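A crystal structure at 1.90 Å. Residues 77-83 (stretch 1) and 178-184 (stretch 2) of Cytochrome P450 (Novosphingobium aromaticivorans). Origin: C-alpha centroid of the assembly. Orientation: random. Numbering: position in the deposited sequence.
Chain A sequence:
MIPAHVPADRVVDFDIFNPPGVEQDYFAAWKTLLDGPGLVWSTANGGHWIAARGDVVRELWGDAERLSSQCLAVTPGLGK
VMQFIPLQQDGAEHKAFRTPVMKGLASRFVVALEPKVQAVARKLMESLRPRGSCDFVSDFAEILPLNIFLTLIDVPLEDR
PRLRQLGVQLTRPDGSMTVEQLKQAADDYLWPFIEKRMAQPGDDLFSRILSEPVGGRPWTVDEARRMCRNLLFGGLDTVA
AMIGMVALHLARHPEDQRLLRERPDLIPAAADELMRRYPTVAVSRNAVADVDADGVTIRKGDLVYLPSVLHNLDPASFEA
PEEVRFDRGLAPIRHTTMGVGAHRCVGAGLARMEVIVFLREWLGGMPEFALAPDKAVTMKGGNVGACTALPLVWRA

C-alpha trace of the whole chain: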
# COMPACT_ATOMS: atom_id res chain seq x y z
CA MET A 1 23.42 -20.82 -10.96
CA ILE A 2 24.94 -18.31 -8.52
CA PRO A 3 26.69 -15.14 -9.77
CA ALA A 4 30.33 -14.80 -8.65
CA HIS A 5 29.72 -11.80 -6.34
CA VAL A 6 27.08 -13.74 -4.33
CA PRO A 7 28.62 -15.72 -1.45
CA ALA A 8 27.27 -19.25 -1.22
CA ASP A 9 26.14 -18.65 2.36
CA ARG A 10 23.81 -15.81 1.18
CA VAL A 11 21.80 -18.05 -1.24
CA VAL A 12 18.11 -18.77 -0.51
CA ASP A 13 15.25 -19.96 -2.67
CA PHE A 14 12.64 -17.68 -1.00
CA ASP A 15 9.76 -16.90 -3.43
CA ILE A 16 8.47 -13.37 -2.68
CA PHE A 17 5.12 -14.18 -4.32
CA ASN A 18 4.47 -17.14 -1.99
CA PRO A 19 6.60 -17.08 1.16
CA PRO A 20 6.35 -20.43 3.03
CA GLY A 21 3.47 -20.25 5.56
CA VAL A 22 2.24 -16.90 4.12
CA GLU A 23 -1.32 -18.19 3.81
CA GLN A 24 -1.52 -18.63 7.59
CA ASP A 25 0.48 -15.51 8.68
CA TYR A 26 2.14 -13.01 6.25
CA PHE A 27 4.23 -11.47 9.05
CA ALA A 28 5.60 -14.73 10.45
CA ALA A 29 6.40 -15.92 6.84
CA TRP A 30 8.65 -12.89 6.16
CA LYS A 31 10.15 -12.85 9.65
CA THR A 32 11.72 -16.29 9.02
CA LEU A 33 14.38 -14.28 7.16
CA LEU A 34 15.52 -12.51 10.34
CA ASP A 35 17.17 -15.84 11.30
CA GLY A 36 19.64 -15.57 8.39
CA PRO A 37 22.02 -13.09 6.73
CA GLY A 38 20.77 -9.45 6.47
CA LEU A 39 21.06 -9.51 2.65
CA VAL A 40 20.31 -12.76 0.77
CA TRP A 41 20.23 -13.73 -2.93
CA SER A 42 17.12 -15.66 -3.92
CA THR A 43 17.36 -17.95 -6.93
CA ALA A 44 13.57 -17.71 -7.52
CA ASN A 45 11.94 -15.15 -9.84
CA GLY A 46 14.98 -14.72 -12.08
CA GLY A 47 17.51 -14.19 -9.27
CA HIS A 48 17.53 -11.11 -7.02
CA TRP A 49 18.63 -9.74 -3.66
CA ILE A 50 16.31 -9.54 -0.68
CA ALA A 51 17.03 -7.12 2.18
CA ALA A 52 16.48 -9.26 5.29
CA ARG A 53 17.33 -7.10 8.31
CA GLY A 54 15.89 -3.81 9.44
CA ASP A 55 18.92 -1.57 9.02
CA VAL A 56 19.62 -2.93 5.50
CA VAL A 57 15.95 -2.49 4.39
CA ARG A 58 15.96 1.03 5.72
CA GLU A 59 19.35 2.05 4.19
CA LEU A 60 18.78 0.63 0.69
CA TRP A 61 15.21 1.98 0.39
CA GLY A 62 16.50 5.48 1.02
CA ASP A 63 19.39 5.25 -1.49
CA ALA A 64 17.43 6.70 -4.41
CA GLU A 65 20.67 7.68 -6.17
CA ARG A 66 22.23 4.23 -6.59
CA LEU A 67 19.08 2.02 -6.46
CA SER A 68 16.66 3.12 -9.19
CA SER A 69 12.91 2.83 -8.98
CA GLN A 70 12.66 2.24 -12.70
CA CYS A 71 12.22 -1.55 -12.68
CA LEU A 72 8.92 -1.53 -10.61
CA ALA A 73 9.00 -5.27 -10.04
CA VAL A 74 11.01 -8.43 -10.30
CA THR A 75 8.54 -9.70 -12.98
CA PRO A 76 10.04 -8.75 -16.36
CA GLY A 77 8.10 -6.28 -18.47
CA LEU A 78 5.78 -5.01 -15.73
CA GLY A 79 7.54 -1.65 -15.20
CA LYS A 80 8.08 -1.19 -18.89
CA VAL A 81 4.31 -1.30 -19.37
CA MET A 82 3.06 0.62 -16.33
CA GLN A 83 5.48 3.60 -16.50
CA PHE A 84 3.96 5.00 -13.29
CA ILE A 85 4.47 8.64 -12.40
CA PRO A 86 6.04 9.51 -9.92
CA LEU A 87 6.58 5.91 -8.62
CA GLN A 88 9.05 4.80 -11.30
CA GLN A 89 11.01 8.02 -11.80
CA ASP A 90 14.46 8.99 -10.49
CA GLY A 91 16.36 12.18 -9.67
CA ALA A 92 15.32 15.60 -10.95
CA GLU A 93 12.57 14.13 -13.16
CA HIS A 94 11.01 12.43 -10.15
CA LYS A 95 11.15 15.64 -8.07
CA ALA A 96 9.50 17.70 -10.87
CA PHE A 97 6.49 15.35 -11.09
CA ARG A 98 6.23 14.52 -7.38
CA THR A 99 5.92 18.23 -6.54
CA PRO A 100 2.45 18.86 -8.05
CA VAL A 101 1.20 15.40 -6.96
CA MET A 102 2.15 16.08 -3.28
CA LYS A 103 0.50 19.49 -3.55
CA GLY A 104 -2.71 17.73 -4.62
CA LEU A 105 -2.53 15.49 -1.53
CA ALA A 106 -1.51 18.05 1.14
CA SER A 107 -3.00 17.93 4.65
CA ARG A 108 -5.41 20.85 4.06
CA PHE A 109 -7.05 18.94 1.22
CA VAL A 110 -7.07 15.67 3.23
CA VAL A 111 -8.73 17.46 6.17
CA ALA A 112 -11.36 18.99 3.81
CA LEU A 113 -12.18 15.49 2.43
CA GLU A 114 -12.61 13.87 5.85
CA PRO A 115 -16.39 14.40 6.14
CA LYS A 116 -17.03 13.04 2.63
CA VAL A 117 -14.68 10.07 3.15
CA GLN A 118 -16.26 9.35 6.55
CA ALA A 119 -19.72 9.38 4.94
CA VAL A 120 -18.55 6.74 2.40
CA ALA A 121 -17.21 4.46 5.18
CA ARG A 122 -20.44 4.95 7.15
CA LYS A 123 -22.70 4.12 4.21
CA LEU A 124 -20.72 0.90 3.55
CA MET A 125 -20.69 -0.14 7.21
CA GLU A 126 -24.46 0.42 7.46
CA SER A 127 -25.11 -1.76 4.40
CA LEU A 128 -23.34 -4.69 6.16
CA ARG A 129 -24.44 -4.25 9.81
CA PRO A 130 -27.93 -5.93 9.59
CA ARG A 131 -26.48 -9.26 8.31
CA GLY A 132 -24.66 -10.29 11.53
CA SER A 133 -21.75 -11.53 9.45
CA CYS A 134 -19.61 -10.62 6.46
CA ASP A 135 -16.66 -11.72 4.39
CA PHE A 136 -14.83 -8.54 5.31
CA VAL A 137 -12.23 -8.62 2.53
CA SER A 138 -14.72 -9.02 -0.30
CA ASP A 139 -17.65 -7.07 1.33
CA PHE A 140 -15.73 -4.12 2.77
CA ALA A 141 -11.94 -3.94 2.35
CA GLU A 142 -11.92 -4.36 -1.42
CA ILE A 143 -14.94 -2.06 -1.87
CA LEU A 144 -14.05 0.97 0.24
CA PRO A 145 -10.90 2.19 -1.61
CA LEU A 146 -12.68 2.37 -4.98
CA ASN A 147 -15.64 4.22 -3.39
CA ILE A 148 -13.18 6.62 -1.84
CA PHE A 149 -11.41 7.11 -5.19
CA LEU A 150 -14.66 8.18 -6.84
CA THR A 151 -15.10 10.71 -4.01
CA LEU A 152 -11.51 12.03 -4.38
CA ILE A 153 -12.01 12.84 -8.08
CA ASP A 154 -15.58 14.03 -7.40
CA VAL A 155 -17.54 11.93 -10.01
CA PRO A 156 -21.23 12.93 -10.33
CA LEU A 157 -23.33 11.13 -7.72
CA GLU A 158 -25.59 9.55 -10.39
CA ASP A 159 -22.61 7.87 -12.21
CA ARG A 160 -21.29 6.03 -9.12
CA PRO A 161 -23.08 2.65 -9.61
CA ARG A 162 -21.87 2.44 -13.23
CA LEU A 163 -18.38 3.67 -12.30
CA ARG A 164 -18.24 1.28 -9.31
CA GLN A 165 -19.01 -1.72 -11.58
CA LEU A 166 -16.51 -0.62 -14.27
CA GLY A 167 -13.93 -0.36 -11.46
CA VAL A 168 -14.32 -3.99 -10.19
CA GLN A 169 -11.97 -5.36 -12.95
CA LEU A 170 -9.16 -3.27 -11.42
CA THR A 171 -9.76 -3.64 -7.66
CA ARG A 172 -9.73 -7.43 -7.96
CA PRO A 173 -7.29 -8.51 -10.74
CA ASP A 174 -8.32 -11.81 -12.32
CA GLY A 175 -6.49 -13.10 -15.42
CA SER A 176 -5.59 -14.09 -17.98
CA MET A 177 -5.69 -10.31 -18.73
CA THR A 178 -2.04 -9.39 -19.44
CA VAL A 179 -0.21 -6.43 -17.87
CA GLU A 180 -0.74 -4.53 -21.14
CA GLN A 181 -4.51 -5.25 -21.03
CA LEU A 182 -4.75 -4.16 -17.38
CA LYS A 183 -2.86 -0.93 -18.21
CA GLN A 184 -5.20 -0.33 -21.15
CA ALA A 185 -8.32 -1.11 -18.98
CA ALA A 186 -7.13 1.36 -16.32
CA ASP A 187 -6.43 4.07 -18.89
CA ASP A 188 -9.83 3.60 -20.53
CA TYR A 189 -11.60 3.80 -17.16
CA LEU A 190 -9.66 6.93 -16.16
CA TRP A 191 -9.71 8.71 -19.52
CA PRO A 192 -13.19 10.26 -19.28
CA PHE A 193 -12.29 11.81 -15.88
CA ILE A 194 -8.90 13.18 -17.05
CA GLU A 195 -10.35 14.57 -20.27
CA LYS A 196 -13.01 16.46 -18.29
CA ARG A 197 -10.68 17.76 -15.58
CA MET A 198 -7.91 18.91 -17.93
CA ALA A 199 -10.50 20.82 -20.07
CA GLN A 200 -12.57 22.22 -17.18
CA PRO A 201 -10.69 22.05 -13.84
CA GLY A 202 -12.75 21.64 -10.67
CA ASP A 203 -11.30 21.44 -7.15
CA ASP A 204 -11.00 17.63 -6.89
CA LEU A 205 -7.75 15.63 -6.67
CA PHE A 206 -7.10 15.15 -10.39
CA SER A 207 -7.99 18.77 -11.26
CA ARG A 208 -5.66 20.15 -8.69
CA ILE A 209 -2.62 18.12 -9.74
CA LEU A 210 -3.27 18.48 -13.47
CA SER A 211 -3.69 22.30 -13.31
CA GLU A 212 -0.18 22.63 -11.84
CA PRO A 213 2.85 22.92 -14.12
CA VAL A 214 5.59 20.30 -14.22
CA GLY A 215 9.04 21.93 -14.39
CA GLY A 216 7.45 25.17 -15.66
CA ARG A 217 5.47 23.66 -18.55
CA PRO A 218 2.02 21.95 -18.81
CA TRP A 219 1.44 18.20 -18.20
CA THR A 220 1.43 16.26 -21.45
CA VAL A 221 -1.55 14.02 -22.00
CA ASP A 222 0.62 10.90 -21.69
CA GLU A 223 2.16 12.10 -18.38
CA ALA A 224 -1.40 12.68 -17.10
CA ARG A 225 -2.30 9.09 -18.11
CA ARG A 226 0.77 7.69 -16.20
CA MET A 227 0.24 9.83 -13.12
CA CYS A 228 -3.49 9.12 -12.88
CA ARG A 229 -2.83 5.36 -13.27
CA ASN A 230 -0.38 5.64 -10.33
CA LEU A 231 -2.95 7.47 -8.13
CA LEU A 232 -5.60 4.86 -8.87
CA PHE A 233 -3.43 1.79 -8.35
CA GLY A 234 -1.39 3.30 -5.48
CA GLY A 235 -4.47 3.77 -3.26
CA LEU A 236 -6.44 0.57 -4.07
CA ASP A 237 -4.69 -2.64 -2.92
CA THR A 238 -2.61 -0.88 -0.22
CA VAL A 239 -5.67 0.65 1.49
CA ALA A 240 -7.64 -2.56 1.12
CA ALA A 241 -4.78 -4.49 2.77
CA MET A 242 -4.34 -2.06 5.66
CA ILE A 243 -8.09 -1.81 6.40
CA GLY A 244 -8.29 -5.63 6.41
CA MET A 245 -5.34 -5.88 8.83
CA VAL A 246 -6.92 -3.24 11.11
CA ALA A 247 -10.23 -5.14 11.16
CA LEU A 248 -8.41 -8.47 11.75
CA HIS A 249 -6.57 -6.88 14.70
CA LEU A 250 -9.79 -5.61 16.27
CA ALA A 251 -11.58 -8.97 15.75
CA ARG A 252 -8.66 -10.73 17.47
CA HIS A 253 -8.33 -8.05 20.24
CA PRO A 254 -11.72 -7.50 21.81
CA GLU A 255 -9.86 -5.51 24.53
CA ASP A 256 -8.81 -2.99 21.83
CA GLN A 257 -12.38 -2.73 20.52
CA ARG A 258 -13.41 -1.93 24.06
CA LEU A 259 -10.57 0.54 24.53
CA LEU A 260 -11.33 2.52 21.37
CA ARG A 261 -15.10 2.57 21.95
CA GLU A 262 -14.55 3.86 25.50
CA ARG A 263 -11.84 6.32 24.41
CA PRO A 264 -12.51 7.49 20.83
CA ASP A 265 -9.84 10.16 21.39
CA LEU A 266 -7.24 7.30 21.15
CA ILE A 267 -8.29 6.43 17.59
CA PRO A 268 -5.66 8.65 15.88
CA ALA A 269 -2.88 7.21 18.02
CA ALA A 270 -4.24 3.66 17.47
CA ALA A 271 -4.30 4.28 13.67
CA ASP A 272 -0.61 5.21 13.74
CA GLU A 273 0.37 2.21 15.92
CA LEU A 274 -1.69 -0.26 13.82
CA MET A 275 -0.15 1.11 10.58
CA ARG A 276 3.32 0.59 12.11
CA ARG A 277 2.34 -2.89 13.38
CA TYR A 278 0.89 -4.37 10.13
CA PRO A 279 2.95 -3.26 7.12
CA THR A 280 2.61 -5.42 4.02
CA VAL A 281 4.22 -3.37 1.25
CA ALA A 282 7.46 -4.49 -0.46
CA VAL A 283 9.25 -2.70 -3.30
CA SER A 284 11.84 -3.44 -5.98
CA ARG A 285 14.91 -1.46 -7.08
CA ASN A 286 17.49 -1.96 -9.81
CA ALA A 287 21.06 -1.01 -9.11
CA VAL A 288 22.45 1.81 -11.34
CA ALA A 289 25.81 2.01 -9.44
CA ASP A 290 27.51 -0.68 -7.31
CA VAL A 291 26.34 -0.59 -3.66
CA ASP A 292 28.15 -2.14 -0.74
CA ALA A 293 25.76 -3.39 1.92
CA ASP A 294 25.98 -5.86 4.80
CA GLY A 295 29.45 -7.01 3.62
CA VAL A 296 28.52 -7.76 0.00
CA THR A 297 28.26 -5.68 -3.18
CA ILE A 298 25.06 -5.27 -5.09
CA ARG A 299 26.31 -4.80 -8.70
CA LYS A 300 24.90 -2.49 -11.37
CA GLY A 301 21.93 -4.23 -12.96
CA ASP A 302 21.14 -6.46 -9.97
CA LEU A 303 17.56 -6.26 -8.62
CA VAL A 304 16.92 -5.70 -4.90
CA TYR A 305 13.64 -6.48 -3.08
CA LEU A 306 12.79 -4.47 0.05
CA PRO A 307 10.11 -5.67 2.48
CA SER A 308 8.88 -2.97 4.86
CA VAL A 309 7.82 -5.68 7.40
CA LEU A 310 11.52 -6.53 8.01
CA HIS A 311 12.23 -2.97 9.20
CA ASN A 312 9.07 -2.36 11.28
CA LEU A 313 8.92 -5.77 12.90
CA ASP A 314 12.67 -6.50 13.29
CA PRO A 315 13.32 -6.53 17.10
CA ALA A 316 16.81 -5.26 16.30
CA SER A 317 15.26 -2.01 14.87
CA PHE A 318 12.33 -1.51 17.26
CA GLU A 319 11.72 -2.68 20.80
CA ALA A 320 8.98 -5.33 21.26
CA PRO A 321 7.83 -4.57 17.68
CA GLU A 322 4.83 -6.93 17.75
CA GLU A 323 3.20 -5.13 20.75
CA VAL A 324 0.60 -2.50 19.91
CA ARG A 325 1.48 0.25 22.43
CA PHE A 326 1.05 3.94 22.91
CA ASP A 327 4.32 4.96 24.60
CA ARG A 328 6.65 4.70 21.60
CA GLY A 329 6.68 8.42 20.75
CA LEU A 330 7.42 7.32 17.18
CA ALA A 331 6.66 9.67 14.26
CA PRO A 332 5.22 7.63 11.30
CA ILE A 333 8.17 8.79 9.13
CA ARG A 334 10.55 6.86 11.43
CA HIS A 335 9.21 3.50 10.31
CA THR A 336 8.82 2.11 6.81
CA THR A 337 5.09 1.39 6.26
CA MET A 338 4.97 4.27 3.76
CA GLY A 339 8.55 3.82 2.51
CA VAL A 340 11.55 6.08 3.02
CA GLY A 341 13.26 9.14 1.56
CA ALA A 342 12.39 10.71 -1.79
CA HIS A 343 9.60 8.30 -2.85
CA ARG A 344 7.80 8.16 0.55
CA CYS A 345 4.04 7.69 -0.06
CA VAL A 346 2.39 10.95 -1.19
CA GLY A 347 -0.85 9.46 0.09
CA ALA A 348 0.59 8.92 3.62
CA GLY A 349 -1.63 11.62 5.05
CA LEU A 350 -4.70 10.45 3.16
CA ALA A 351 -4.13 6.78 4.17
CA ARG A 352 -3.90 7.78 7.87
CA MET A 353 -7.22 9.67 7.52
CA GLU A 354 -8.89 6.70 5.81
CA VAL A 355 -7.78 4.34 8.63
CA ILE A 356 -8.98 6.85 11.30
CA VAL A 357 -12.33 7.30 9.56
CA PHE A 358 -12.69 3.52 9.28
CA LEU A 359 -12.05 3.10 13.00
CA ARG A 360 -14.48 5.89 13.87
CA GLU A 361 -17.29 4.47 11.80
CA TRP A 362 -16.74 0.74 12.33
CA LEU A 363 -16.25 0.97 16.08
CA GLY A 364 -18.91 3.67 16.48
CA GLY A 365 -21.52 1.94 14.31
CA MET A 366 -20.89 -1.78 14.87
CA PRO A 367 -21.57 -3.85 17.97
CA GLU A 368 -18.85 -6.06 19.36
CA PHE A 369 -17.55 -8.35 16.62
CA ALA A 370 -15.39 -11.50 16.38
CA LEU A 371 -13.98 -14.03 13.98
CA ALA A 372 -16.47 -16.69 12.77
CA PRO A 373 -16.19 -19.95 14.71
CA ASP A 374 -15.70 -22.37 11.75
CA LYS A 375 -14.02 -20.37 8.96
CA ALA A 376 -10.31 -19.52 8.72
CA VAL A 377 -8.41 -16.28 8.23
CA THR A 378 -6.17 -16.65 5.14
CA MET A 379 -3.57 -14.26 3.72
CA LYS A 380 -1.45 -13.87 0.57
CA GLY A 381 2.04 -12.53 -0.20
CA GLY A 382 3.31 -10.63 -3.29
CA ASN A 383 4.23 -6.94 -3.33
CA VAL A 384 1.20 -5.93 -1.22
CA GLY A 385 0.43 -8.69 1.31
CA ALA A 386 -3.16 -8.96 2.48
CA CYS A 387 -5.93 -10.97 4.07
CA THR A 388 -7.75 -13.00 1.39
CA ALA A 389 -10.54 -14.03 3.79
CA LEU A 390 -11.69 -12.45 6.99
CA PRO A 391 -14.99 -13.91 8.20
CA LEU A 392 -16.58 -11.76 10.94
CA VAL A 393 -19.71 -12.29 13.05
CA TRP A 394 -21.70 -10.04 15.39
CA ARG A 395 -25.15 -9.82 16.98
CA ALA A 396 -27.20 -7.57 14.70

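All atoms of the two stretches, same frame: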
# COMPACT_ATOMS: atom_id res chain seq x y z
N GLY A 77 9.08 -6.95 -17.64
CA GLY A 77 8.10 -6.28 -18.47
C GLY A 77 7.03 -5.44 -17.77
O GLY A 77 6.35 -4.65 -18.42
N LEU A 78 6.87 -5.61 -16.45
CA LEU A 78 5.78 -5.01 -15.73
C LEU A 78 6.01 -3.49 -15.69
O LEU A 78 5.12 -2.71 -16.06
CB LEU A 78 5.72 -5.54 -14.30
CG LEU A 78 4.39 -5.65 -13.58
CD1 LEU A 78 4.59 -6.36 -12.23
CD2 LEU A 78 3.69 -4.34 -13.35
N GLY A 79 7.19 -3.08 -15.24
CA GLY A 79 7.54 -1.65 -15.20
C GLY A 79 7.54 -0.98 -16.54
O GLY A 79 7.16 0.19 -16.68
N LYS A 80 7.99 -1.73 -17.54
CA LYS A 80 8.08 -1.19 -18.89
C LYS A 80 6.69 -0.83 -19.38
O LYS A 80 6.51 0.16 -20.10
CB LYS A 80 8.73 -2.21 -19.83
CG LYS A 80 8.83 -1.76 -21.28
CD LYS A 80 10.05 -2.40 -21.93
CE LYS A 80 10.70 -1.40 -22.89
NZ LYS A 80 10.07 -1.47 -24.22
N VAL A 81 5.69 -1.62 -18.99
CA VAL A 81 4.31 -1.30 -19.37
C VAL A 81 3.69 -0.17 -18.52
O VAL A 81 3.09 0.76 -19.06
CB VAL A 81 3.43 -2.57 -19.39
CG1 VAL A 81 1.95 -2.22 -19.59
CG2 VAL A 81 3.91 -3.53 -20.54
N MET A 82 3.80 -0.29 -17.21
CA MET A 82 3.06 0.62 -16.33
C MET A 82 3.58 2.05 -16.34
O MET A 82 2.76 2.96 -16.32
CB MET A 82 2.91 0.04 -14.93
CG MET A 82 1.95 -1.17 -14.92
SD MET A 82 0.23 -0.74 -15.30
CE MET A 82 -0.47 -2.38 -15.17
N GLN A 83 4.90 2.26 -16.37
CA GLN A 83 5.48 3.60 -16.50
C GLN A 83 4.81 4.59 -15.54
O GLN A 83 4.50 5.74 -15.90
CB GLN A 83 5.37 4.11 -17.96
CG GLN A 83 6.18 3.25 -18.93
CD GLN A 83 7.63 3.55 -18.75
OE1 GLN A 83 8.09 4.62 -19.10
NE2 GLN A 83 8.37 2.62 -18.13
N THR A 178 -3.47 -9.70 -19.54
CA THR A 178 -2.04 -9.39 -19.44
C THR A 178 -1.78 -8.04 -18.75
O THR A 178 -2.72 -7.27 -18.50
CB THR A 178 -1.41 -9.33 -20.83
OG1 THR A 178 -2.08 -8.32 -21.60
CG2 THR A 178 -1.48 -10.71 -21.54
N VAL A 179 -0.51 -7.74 -18.44
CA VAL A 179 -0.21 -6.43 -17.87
C VAL A 179 -0.60 -5.32 -18.84
O VAL A 179 -1.13 -4.29 -18.42
CB VAL A 179 1.26 -6.27 -17.40
CG1 VAL A 179 2.24 -6.47 -18.55
CG2 VAL A 179 1.47 -4.88 -16.76
N GLU A 180 -0.35 -5.51 -20.13
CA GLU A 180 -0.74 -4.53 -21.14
C GLU A 180 -2.27 -4.32 -21.16
O GLU A 180 -2.75 -3.18 -21.25
CB GLU A 180 -0.14 -4.88 -22.52
CG GLU A 180 -0.46 -3.89 -23.65
CD GLU A 180 0.18 -2.49 -23.49
OE1 GLU A 180 -0.51 -1.49 -23.80
OE2 GLU A 180 1.35 -2.40 -23.08
N GLN A 181 -3.04 -5.40 -21.01
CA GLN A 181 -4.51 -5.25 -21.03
C GLN A 181 -5.03 -4.54 -19.78
O GLN A 181 -5.99 -3.81 -19.85
CB GLN A 181 -5.20 -6.61 -21.18
CG GLN A 181 -5.00 -7.22 -22.57
CD GLN A 181 -5.45 -8.65 -22.63
OE1 GLN A 181 -5.44 -9.36 -21.63
NE2 GLN A 181 -5.86 -9.09 -23.82
N LEU A 182 -4.40 -4.82 -18.64
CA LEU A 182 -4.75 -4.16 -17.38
C LEU A 182 -4.42 -2.66 -17.44
O LEU A 182 -5.23 -1.82 -17.04
CB LEU A 182 -4.01 -4.82 -16.22
CG LEU A 182 -4.15 -4.19 -14.83
CD1 LEU A 182 -5.62 -4.10 -14.37
CD2 LEU A 182 -3.32 -5.00 -13.82
N LYS A 183 -3.24 -2.33 -17.96
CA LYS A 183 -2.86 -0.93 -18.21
C LYS A 183 -3.88 -0.26 -19.12
O LYS A 183 -4.33 0.86 -18.86
CB LYS A 183 -1.47 -0.84 -18.83
CG LYS A 183 -1.03 0.61 -19.15
CD LYS A 183 0.04 0.71 -20.21
CE LYS A 183 -0.28 1.74 -21.24
NZ LYS A 183 -0.62 1.07 -22.55
N GLN A 184 -4.26 -0.93 -20.21
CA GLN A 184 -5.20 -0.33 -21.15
C GLN A 184 -6.60 -0.14 -20.49
O GLN A 184 -7.25 0.90 -20.70
CB GLN A 184 -5.27 -1.16 -22.43
CG GLN A 184 -6.25 -0.61 -23.50
CD GLN A 184 -5.73 0.65 -24.21
OE1 GLN A 184 -6.45 1.63 -24.37
NE2 GLN A 184 -4.46 0.63 -24.60

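How do the two backbones lie? Helix 78-82 and helix 179-184 run in nearly the same direction, 25° apart, with axes 9.5 Å apart at closest approach. No hydrogen bond crosses between them, so side-chain packing makes the contact.

What fills the space between them? Val179 points toward the first helix, and its p rotamer leaves CG2 facing three apolar side chains: 3.5 Å from Met82 CE, 3.9 Å from Val81 CG1 and 4.1 Å from Leu78 CD2. Met82 starts sideways, but its m, m, t conformation carries the thioether across, where CE also lies 4.1 Å from Leu182 CD2 and SD lies 3.9 Å from Lys183 CB.

Why does a lysine suit an apolar neighbour? Lys183 lays its methylene chain along Val81, with CD 3.6 Å from Val81 CG1 and 3.3 Å from Val81 O. Its amine turns back to its own helix, where Lys183 NZ forms a 2.9 Å salt bridge with Glu180 OE1. Glu180, bent at chi2 (p), also brings OE2 within 3.5 Å of Val81 CG1, a van der Waals contact.

Which side chains stay out of the contact, and what holds them? Thr178 OG1 caps the helix by accepting from Gln181 N at 3.1 Å, and Gln181 OE1 accepts a return hydrogen bond from Thr178 N at 2.9 Å. Gln83 folds back through m, m angles so that NE2 donates to Gly79 O at 3.1 Å.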